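Local coordinates for SusD-like carbohydrate binding protein (Bacteroides vulgatus, PDB 3LEW), which probably binds carbohydrate at the outer membrane, as a member of the SusD family of nutrient-binding proteins, at residues D53-F67 against Y282-D294. Numbering follows the deposited sequence.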
ATOM      1  N   ASP A  53      -4.551   4.948  -2.895  1.00 14.59           N
ATOM      2  CA  ASP A  53      -5.685   4.541  -3.698  1.00 14.69           C
ATOM      3  C   ASP A  53      -6.588   5.683  -4.077  1.00 13.83           C
ATOM      4  O   ASP A  53      -7.140   5.678  -5.177  1.00 14.21           O
ATOM      5  CB  ASP A  53      -6.464   3.412  -2.971  1.00 15.89           C
ATOM      6  CG  ASP A  53      -5.676   2.114  -2.933  1.00 17.78           C
ATOM      7  OD1 ASP A  53      -4.928   1.804  -3.909  1.00 17.03           O
ATOM      8  OD2 ASP A  53      -5.809   1.380  -1.939  1.00 18.43           O
ATOM      9  N   ALA A  54      -6.773   6.672  -3.189  1.00 12.66           N
ATOM     10  CA  ALA A  54      -7.535   7.858  -3.528  1.00 13.54           C
ATOM     11  C   ALA A  54      -6.893   8.593  -4.705  1.00 13.47           C
ATOM     12  O   ALA A  54      -7.573   9.222  -5.508  1.00 14.17           O
ATOM     13  CB  ALA A  54      -7.671   8.814  -2.282  1.00 13.03           C
HETATM   14  N   MSE A  55      -5.585   8.460  -4.842  1.00 14.17           N
HETATM   15  CA  MSE A  55      -4.857   9.128  -5.923  1.00 13.93           C
HETATM   16  C   MSE A  55      -4.696   8.250  -7.207  1.00 14.43           C
HETATM   17  O   MSE A  55      -3.773   8.463  -8.001  1.00 16.82           O
HETATM   18  CB  MSE A  55      -3.529   9.560  -5.307  1.00 13.14           C
HETATM   19  CG  MSE A  55      -3.726  10.678  -4.261  1.00 12.35           C
HETATM   20 SE   MSE A  55      -2.156  11.046  -3.258  0.75 12.01          SE
HETATM   21  CE  MSE A  55      -1.027  11.876  -4.605  1.00 13.28           C
ATOM     22  N   GLY A  56      -5.652   7.340  -7.434  1.00 14.27           N
ATOM     23  CA  GLY A  56      -5.603   6.433  -8.536  1.00 14.24           C
ATOM     24  C   GLY A  56      -6.812   6.585  -9.455  1.00 14.05           C
ATOM     25  O   GLY A  56      -7.572   7.583  -9.385  1.00 15.41           O
ATOM     26  N   SER A  57      -6.982   5.600 -10.315  1.00 12.60           N
ATOM     27  CA  SER A  57      -8.017   5.635 -11.328  1.00 12.52           C
ATOM     28  C   SER A  57      -9.289   4.975 -10.893  1.00 13.04           C
ATOM     29  O   SER A  57     -10.279   5.076 -11.622  1.00 13.13           O
ATOM     30  CB  SER A  57      -7.504   4.931 -12.605  1.00 13.14           C
ATOM     31  OG  SER A  57      -6.376   5.641 -13.140  1.00 13.93           O
ATOM     32  N   ASP A  58      -9.255   4.224  -9.790  1.00 13.54           N
ATOM     33  CA  ASP A  58     -10.356   3.283  -9.501  1.00 14.07           C
ATOM     34  C   ASP A  58     -11.241   3.593  -8.305  1.00 13.49           C
ATOM     35  O   ASP A  58     -12.210   2.815  -7.991  1.00 13.40           O
ATOM     36  CB  ASP A  58      -9.789   1.881  -9.370  1.00 14.39           C
ATOM     37  CG  ASP A  58      -8.987   1.479 -10.595  1.00 15.90           C
ATOM     38  OD1 ASP A  58      -9.501   1.772 -11.701  1.00 16.35           O
ATOM     39  OD2 ASP A  58      -7.841   0.974 -10.425  1.00 15.71           O
ATOM     40  N   VAL A  59     -10.949   4.697  -7.640  1.00 13.91           N
ATOM     41  CA  VAL A  59     -11.623   5.069  -6.387  1.00 14.24           C
ATOM     42  C   VAL A  59     -12.210   6.460  -6.540  1.00 14.73           C
ATOM     43  O   VAL A  59     -11.535   7.358  -7.046  1.00 14.70           O
ATOM     44  CB  VAL A  59     -10.617   5.015  -5.193  1.00 14.61           C
ATOM     45  CG1 VAL A  59     -11.206   5.605  -3.886  1.00 15.53           C
ATOM     46  CG2 VAL A  59     -10.125   3.556  -4.984  1.00 11.95           C
ATOM     47  N   VAL A  60     -13.479   6.599  -6.150  1.00 14.05           N
ATOM     48  CA  VAL A  60     -14.213   7.847  -6.047  0.50 13.67           C
ATOM     49  C   VAL A  60     -14.462   8.154  -4.565  1.00 13.85           C
ATOM     50  O   VAL A  60     -15.108   7.326  -3.886  1.00 13.85           O
ATOM     51  CB  VAL A  60     -15.618   7.685  -6.725  0.50 14.20           C
ATOM     52  CG1 VAL A  60     -16.428   8.965  -6.654  0.50 12.55           C
ATOM     53  CG2 VAL A  60     -15.499   7.183  -8.193  0.50 11.44           C
ATOM     54  N   LEU A  61     -14.040   9.315  -4.095  1.00 14.47           N
ATOM     55  CA  LEU A  61     -14.297   9.752  -2.734  1.00 13.57           C
ATOM     56  C   LEU A  61     -15.624  10.523  -2.660  1.00 14.79           C
ATOM     57  O   LEU A  61     -15.942  11.363  -3.524  1.00 14.14           O
ATOM     58  CB  LEU A  61     -13.139  10.594  -2.199  1.00 13.18           C
ATOM     59  CG  LEU A  61     -12.036   9.869  -1.437  1.00 12.60           C
ATOM     60  CD1 LEU A  61     -12.469   9.363  -0.056  1.00 13.86           C
ATOM     61  CD2 LEU A  61     -11.407   8.684  -2.278  1.00 12.03           C
ATOM     62  N   ASN A  62     -16.400  10.242  -1.614  1.00 13.60           N
ATOM     63  CA  ASN A  62     -17.513  11.115  -1.289  1.00 13.51           C
ATOM     64  C   ASN A  62     -17.003  12.384  -0.588  1.00 14.83           C
ATOM     65  O   ASN A  62     -15.793  12.671  -0.546  1.00 15.80           O
ATOM     66  CB  ASN A  62     -18.685  10.346  -0.572  1.00 11.78           C
ATOM     67  CG  ASN A  62     -18.363   9.957   0.853  1.00 13.61           C
ATOM     68  OD1 ASN A  62     -17.411  10.490   1.432  1.00 12.49           O
ATOM     69  ND2 ASN A  62     -19.153   9.036   1.435  1.00 12.22           N
ATOM     70  N   SER A  63     -17.929  13.148  -0.050  1.00 15.86           N
ATOM     71  CA  SER A  63     -17.738  14.459   0.543  0.50 16.42           C
ATOM     72  C   SER A  63     -17.423  14.415   2.035  1.00 16.93           C
ATOM     73  O   SER A  63     -17.354  15.470   2.679  1.00 17.25           O
ATOM     74  CB  SER A  63     -19.059  15.240   0.408  0.50 16.87           C
ATOM     75  OG  SER A  63     -20.069  14.745   1.288  0.50 17.16           O
ATOM     76  N   LYS A  64     -17.362  13.220   2.609  1.00 15.99           N
ATOM     77  CA  LYS A  64     -17.197  13.128   4.038  1.00 15.77           C
ATOM     78  C   LYS A  64     -15.760  13.453   4.442  1.00 16.57           C
ATOM     79  O   LYS A  64     -14.835  13.589   3.632  1.00 15.83           O
ATOM     80  CB  LYS A  64     -17.599  11.765   4.552  1.00 15.89           C
ATOM     81  CG  LYS A  64     -19.023  11.375   4.297  1.00 19.89           C
ATOM     82  CD  LYS A  64     -19.984  12.166   5.141  1.00 25.07           C
ATOM     83  CE  LYS A  64     -21.383  11.750   4.806  1.00 29.72           C
ATOM     84  NZ  LYS A  64     -22.400  12.545   5.507  1.00 35.12           N
ATOM     85  N   TYR A  65     -15.603  13.609   5.756  1.00 16.83           N
ATOM     86  CA  TYR A  65     -14.291  13.766   6.371  1.00 16.69           C
ATOM     87  C   TYR A  65     -13.305  12.707   5.903  1.00 16.36           C
ATOM     88  O   TYR A  65     -13.648  11.528   5.715  1.00 16.42           O
ATOM     89  CB  TYR A  65     -14.456  13.663   7.876  1.00 16.99           C
ATOM     90  CG  TYR A  65     -13.203  13.823   8.682  1.00 15.62           C
ATOM     91  CD1 TYR A  65     -12.711  15.081   8.955  1.00 17.32           C
ATOM     92  CD2 TYR A  65     -12.555  12.731   9.220  1.00 15.37           C
ATOM     93  CE1 TYR A  65     -11.555  15.250   9.749  1.00 18.86           C
ATOM     94  CE2 TYR A  65     -11.421  12.905  10.004  1.00 13.69           C
ATOM     95  CZ  TYR A  65     -10.954  14.150  10.278  1.00 16.37           C
ATOM     96  OH  TYR A  65      -9.814  14.309  11.065  1.00 16.56           O
ATOM     97  N   GLY A  66     -12.054  13.160   5.742  1.00 16.94           N
ATOM     98  CA  GLY A  66     -10.962  12.253   5.436  1.00 16.81           C
ATOM     99  C   GLY A  66     -10.177  12.516   4.180  1.00 17.55           C
ATOM    100  O   GLY A  66      -9.187  13.307   4.217  1.00 18.76           O
ATOM    101  N   PHE A  67     -10.525  11.818   3.093  1.00 15.70           N
ATOM    102  CA  PHE A  67      -9.648  11.729   1.923  1.00 15.54           C
ATOM    103  C   PHE A  67     -10.132  12.379   0.647  1.00 15.96           C
ATOM    104  O   PHE A  67      -9.548  12.141  -0.427  1.00 14.72           O
ATOM    105  CB  PHE A  67      -9.324  10.259   1.689  1.00 14.86           C
ATOM    106  CG  PHE A  67      -8.395   9.700   2.743  1.00 14.70           C
ATOM    107  CD1 PHE A  67      -8.902   9.156   3.937  1.00 13.80           C
ATOM    108  CD2 PHE A  67      -7.031   9.698   2.530  1.00 13.99           C
ATOM    109  CE1 PHE A  67      -8.016   8.636   4.928  1.00 15.07           C
ATOM    110  CE2 PHE A  67      -6.186   9.154   3.489  1.00 14.15           C
ATOM    111  CZ  PHE A  67      -6.684   8.628   4.679  1.00 14.60           C
ATOM    112  N   TYR A 282     -18.552   5.368   9.633  1.00 15.28           N
ATOM    113  CA  TYR A 282     -18.802   6.767   9.873  1.00 15.09           C
ATOM    114  C   TYR A 282     -18.788   7.559   8.571  1.00 15.00           C
ATOM    115  O   TYR A 282     -19.476   8.560   8.491  1.00 15.23           O
ATOM    116  CB  TYR A 282     -17.681   7.380  10.757  1.00 15.86           C
ATOM    117  CG  TYR A 282     -17.752   7.080  12.247  1.00 14.65           C
ATOM    118  CD1 TYR A 282     -18.829   6.414  12.836  1.00 13.19           C
ATOM    119  CD2 TYR A 282     -16.732   7.500  13.066  1.00 15.39           C
ATOM    120  CE1 TYR A 282     -18.851   6.172  14.209  1.00 15.94           C
ATOM    121  CE2 TYR A 282     -16.723   7.233  14.420  1.00 17.45           C
ATOM    122  CZ  TYR A 282     -17.774   6.591  14.992  1.00 17.60           C
ATOM    123  OH  TYR A 282     -17.759   6.400  16.347  1.00 17.72           O
ATOM    124  N   TYR A 283     -17.954   7.169   7.600  1.00 14.10           N
ATOM    125  CA  TYR A 283     -17.693   8.015   6.422  1.00 13.81           C
ATOM    126  C   TYR A 283     -17.939   7.325   5.070  1.00 13.48           C
ATOM    127  O   TYR A 283     -18.268   8.000   4.075  1.00 13.61           O
ATOM    128  CB  TYR A 283     -16.255   8.585   6.455  1.00 14.45           C
ATOM    129  CG  TYR A 283     -15.888   9.190   7.783  1.00 13.65           C
ATOM    130  CD1 TYR A 283     -16.599  10.282   8.282  1.00 14.88           C
ATOM    131  CD2 TYR A 283     -14.874   8.645   8.571  1.00 13.56           C
ATOM    132  CE1 TYR A 283     -16.309  10.820   9.509  1.00 17.36           C
ATOM    133  CE2 TYR A 283     -14.563   9.175   9.783  1.00 14.23           C
ATOM    134  CZ  TYR A 283     -15.281  10.256  10.267  1.00 17.34           C
ATOM    135  OH  TYR A 283     -14.989  10.771  11.520  1.00 17.52           O
ATOM    136  N   TYR A 284     -17.849   5.997   5.052  1.00 14.47           N
ATOM    137  CA  TYR A 284     -18.186   5.183   3.867  1.00 13.47           C
ATOM    138  C   TYR A 284     -17.727   5.869   2.570  1.00 13.89           C
ATOM    139  O   TYR A 284     -18.502   6.015   1.623  1.00 13.51           O
ATOM    140  CB  TYR A 284     -19.700   4.868   3.828  1.00 13.80           C
ATOM    141  CG  TYR A 284     -20.592   5.952   4.323  1.00 14.38           C
ATOM    142  CD1 TYR A 284     -20.886   6.074   5.670  1.00 15.81           C
ATOM    143  CD2 TYR A 284     -21.167   6.878   3.437  1.00 16.28           C
ATOM    144  CE1 TYR A 284     -21.702   7.100   6.154  1.00 16.05           C
ATOM    145  CE2 TYR A 284     -21.975   7.902   3.913  1.00 15.09           C
ATOM    146  CZ  TYR A 284     -22.249   8.001   5.254  1.00 16.51           C
ATOM    147  OH  TYR A 284     -23.116   8.994   5.728  1.00 18.82           O
ATOM    148  N   SER A 285     -16.467   6.274   2.529  1.00 13.75           N
ATOM    149  CA  SER A 285     -16.038   7.289   1.544  1.00 13.79           C
ATOM    150  C   SER A 285     -15.260   6.750   0.346  1.00 13.75           C
ATOM    151  O   SER A 285     -15.253   7.397  -0.707  1.00 13.90           O
ATOM    152  CB  SER A 285     -15.207   8.360   2.235  1.00 14.13           C
ATOM    153  OG  SER A 285     -14.099   7.774   2.928  1.00 13.36           O
ATOM    154  N   PHE A 286     -14.627   5.592   0.518  1.00 13.50           N
ATOM    155  CA  PHE A 286     -13.833   4.931  -0.563  1.00 13.06           C
ATOM    156  C   PHE A 286     -14.739   4.143  -1.489  1.00 14.32           C
ATOM    157  O   PHE A 286     -14.855   2.927  -1.396  1.00 13.59           O
ATOM    158  CB  PHE A 286     -12.700   4.081   0.030  1.00 14.07           C
ATOM    159  CG  PHE A 286     -11.454   4.866   0.314  1.00 14.45           C
ATOM    160  CD1 PHE A 286     -11.458   5.884   1.252  1.00 12.56           C
ATOM    161  CD2 PHE A 286     -10.306   4.653  -0.398  1.00 13.16           C
ATOM    162  CE1 PHE A 286     -10.304   6.674   1.514  1.00 14.50           C
ATOM    163  CE2 PHE A 286      -9.164   5.438  -0.143  1.00 13.35           C
ATOM    164  CZ  PHE A 286      -9.179   6.429   0.802  1.00 13.57           C
ATOM    165  N   ASN A 287     -15.418   4.869  -2.381  1.00 13.01           N
ATOM    166  CA  ASN A 287     -16.352   4.243  -3.270  1.00 13.78           C
ATOM    167  C   ASN A 287     -15.639   3.905  -4.574  1.00 13.64           C
ATOM    168  O   ASN A 287     -14.455   4.261  -4.778  1.00 14.27           O
ATOM    169  CB  ASN A 287     -17.547   5.130  -3.427  1.00 13.52           C
ATOM    170  CG  ASN A 287     -18.308   5.268  -2.116  1.00 15.84           C
ATOM    171  OD1 ASN A 287     -18.970   4.325  -1.696  1.00 15.05           O
ATOM    172  ND2 ASN A 287     -18.179   6.425  -1.453  1.00 14.74           N
ATOM    173  N   VAL A 288     -16.359   3.229  -5.436  1.00 12.88           N
ATOM    174  CA  VAL A 288     -15.734   2.607  -6.597  1.00 12.94           C
ATOM    175  C   VAL A 288     -16.049   3.419  -7.865  1.00 12.84           C
ATOM    176  O   VAL A 288     -17.176   3.854  -8.063  1.00 13.19           O
ATOM    177  CB  VAL A 288     -16.214   1.159  -6.749  1.00 13.61           C
ATOM    178  CG1 VAL A 288     -15.516   0.481  -7.943  1.00 14.39           C
ATOM    179  CG2 VAL A 288     -16.020   0.377  -5.459  1.00 14.09           C
ATOM    180  N   ASP A 289     -15.069   3.601  -8.740  1.00 13.16           N
ATOM    181  CA  ASP A 289     -15.395   4.052 -10.123  1.00 13.12           C
ATOM    182  C   ASP A 289     -16.343   3.030 -10.750  1.00 13.54           C
ATOM    183  O   ASP A 289     -15.983   1.863 -10.929  1.00 12.42           O
ATOM    184  CB  ASP A 289     -14.117   4.123 -10.954  1.00 14.03           C
ATOM    185  CG  ASP A 289     -14.339   4.610 -12.380  1.00 14.00           C
ATOM    186  OD1 ASP A 289     -15.499   4.923 -12.762  1.00 13.06           O
ATOM    187  OD2 ASP A 289     -13.329   4.666 -13.125  1.00 12.47           O
ATOM    188  N   PRO A 290     -17.548   3.473 -11.196  1.00 12.84           N
ATOM    189  CA  PRO A 290     -18.433   2.474 -11.746  1.00 13.57           C
ATOM    190  C   PRO A 290     -17.813   1.747 -12.936  1.00 13.73           C
ATOM    191  O   PRO A 290     -18.101   0.593 -13.161  1.00 13.70           O
ATOM    192  CB  PRO A 290     -19.643   3.283 -12.163  1.00 13.54           C
ATOM    193  CG  PRO A 290     -19.701   4.396 -11.110  1.00 14.31           C
ATOM    194  CD  PRO A 290     -18.241   4.739 -10.886  1.00 12.66           C
ATOM    195  N   TYR A 291     -16.970   2.431 -13.700  1.00 15.26           N
ATOM    196  CA  TYR A 291     -16.264   1.785 -14.814  1.00 14.90           C
ATOM    197  C   TYR A 291     -15.262   0.690 -14.403  1.00 16.25           C
ATOM    198  O   TYR A 291     -14.925  -0.160 -15.233  1.00 16.06           O
ATOM    199  CB  TYR A 291     -15.546   2.817 -15.684  1.00 14.55           C
ATOM    200  CG  TYR A 291     -16.479   3.781 -16.403  1.00 14.61           C
ATOM    201  CD1 TYR A 291     -17.439   3.318 -17.305  1.00 16.07           C
ATOM    202  CD2 TYR A 291     -16.427   5.162 -16.140  1.00 13.21           C
ATOM    203  CE1 TYR A 291     -18.294   4.221 -17.986  1.00 16.21           C
ATOM    204  CE2 TYR A 291     -17.286   6.065 -16.814  1.00 14.93           C
ATOM    205  CZ  TYR A 291     -18.216   5.593 -17.707  1.00 14.71           C
ATOM    206  OH  TYR A 291     -19.067   6.492 -18.349  1.00 13.85           O
ATOM    207  N   PHE A 292     -14.796   0.701 -13.155  1.00 15.72           N
ATOM    208  CA  PHE A 292     -13.911  -0.356 -12.651  1.00 16.71           C
ATOM    209  C   PHE A 292     -14.570  -1.738 -12.685  1.00 16.88           C
ATOM    210  O   PHE A 292     -13.908  -2.726 -12.927  1.00 16.37           O
ATOM    211  CB  PHE A 292     -13.473   0.010 -11.243  1.00 16.98           C
ATOM    212  CG  PHE A 292     -12.639  -1.033 -10.544  1.00 17.02           C
ATOM    213  CD1 PHE A 292     -11.328  -1.217 -10.898  1.00 15.64           C
ATOM    214  CD2 PHE A 292     -13.186  -1.812  -9.534  1.00 16.58           C
ATOM    215  CE1 PHE A 292     -10.532  -2.104 -10.219  1.00 14.28           C
ATOM    216  CE2 PHE A 292     -12.400  -2.731  -8.860  1.00 16.81           C
ATOM    217  CZ  PHE A 292     -11.079  -2.886  -9.234  1.00 16.98           C
ATOM    218  N   ARG A 293     -15.889  -1.796 -12.506  1.00 16.75           N
ATOM    219  CA  ARG A 293     -16.618  -3.061 -12.526  1.00 16.73           C
ATOM    220  C   ARG A 293     -16.556  -3.695 -13.930  1.00 17.42           C
ATOM    221  O   ARG A 293     -16.528  -4.911 -14.049  1.00 16.87           O
ATOM    222  CB  ARG A 293     -18.059  -2.859 -12.089  1.00 17.34           C
ATOM    223  CG  ARG A 293     -18.882  -4.151 -11.939  1.00 16.17           C
ATOM    224  CD  ARG A 293     -20.221  -3.857 -11.311  1.00 17.79           C
ATOM    225  NE  ARG A 293     -20.948  -5.060 -10.896  1.00 21.20           N
ATOM    226  CZ  ARG A 293     -21.600  -5.878 -11.722  1.00 23.06           C
ATOM    227  NH1 ARG A 293     -21.624  -5.654 -13.037  1.00 22.04           N
ATOM    228  NH2 ARG A 293     -22.233  -6.948 -11.233  1.00 23.26           N
ATOM    229  N   ASP A 294     -16.506  -2.868 -14.975  1.00 17.31           N
ATOM    230  CA  ASP A 294     -16.360  -3.364 -16.337  1.00 18.94           C
ATOM    231  C   ASP A 294     -15.015  -4.015 -16.676  1.00 18.22           C
ATOM    232  O   ASP A 294     -14.875  -4.617 -17.760  1.00 19.32           O
ATOM    233  CB  ASP A 294     -16.616  -2.214 -17.327  1.00 19.82           C
ATOM    234  CG  ASP A 294     -18.040  -1.722 -17.285  1.00 23.39           C
ATOM    235  OD1 ASP A 294     -18.929  -2.532 -16.901  1.00 28.00           O
ATOM    236  OD2 ASP A 294     -18.264  -0.538 -17.663  1.00 29.87           O
TER
HETATM  237  O   HOH W   1     -11.411   2.777 -13.408  1.00 16.97           O
HETATM  238  O   HOH W   2     -12.962  10.300   3.412  1.00 12.92           O
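With chi1 at 72°, Asn62 tucks its CG between its own backbone N and carbonyl carbon, which turns the amide in against Tyr283 and Ser285; Phe67, its CG beside the backbone N, turns its ring to receive the edge of Phe286. Asn62 closes one end, and Phe67 covers the Leu61/Phe286 face, of a two-stranded antiparallel sheet, 59-61 with 286-288, that ties the segment after helix 46-54 to a part of the SusD-like fold more than 200 residues later. Val60 and Asn287 form the hydrogen-bonded pair: Val60 N reaches Asn287 O at 2.9 Å, and Asn287 N returns to Val60 O. The ladder runs on at both ends, through Asp289 N to Asp58 O and Asn62 N to Ser285 O.

On the Leu61 face of the sheet, Phe286 is the hub. Leu61 CD2 sits 4.3 Å from the centroid of the Phe286 ring, almost on its normal, a CH-pi contact. Phe67 and Phe286 make an offset edge-to-face pair, planes at 74°, while Val59 CG1 closes on Phe286 CD2 at 3.7 Å. On the other face, Trp323 of strand 321-326 packs on Val60 and Asn62.

Farther along, Asp58 lays its carboxylate carbon against Phe292, CG to CD1 3.6 Å, and its OD1 also forms a salt bridge with Arg399. A water sits between the two carboxylates, 2.8 Å from Asp58 OD1 and 2.7 Å from Asp289 OD2.

Asn62 works in both directions: OD1 accepts from Lys64 N, an Asx turn, while ND2 serves the opposite segment. A leucine here would probably leave Tyr283 O and Lys64 N without these mates and free the turn to shift. The ND2 bond is nearly straight at 167°, with Tyr283 O lying 3.0 Å from Asn62 ND2 and close to the amide plane.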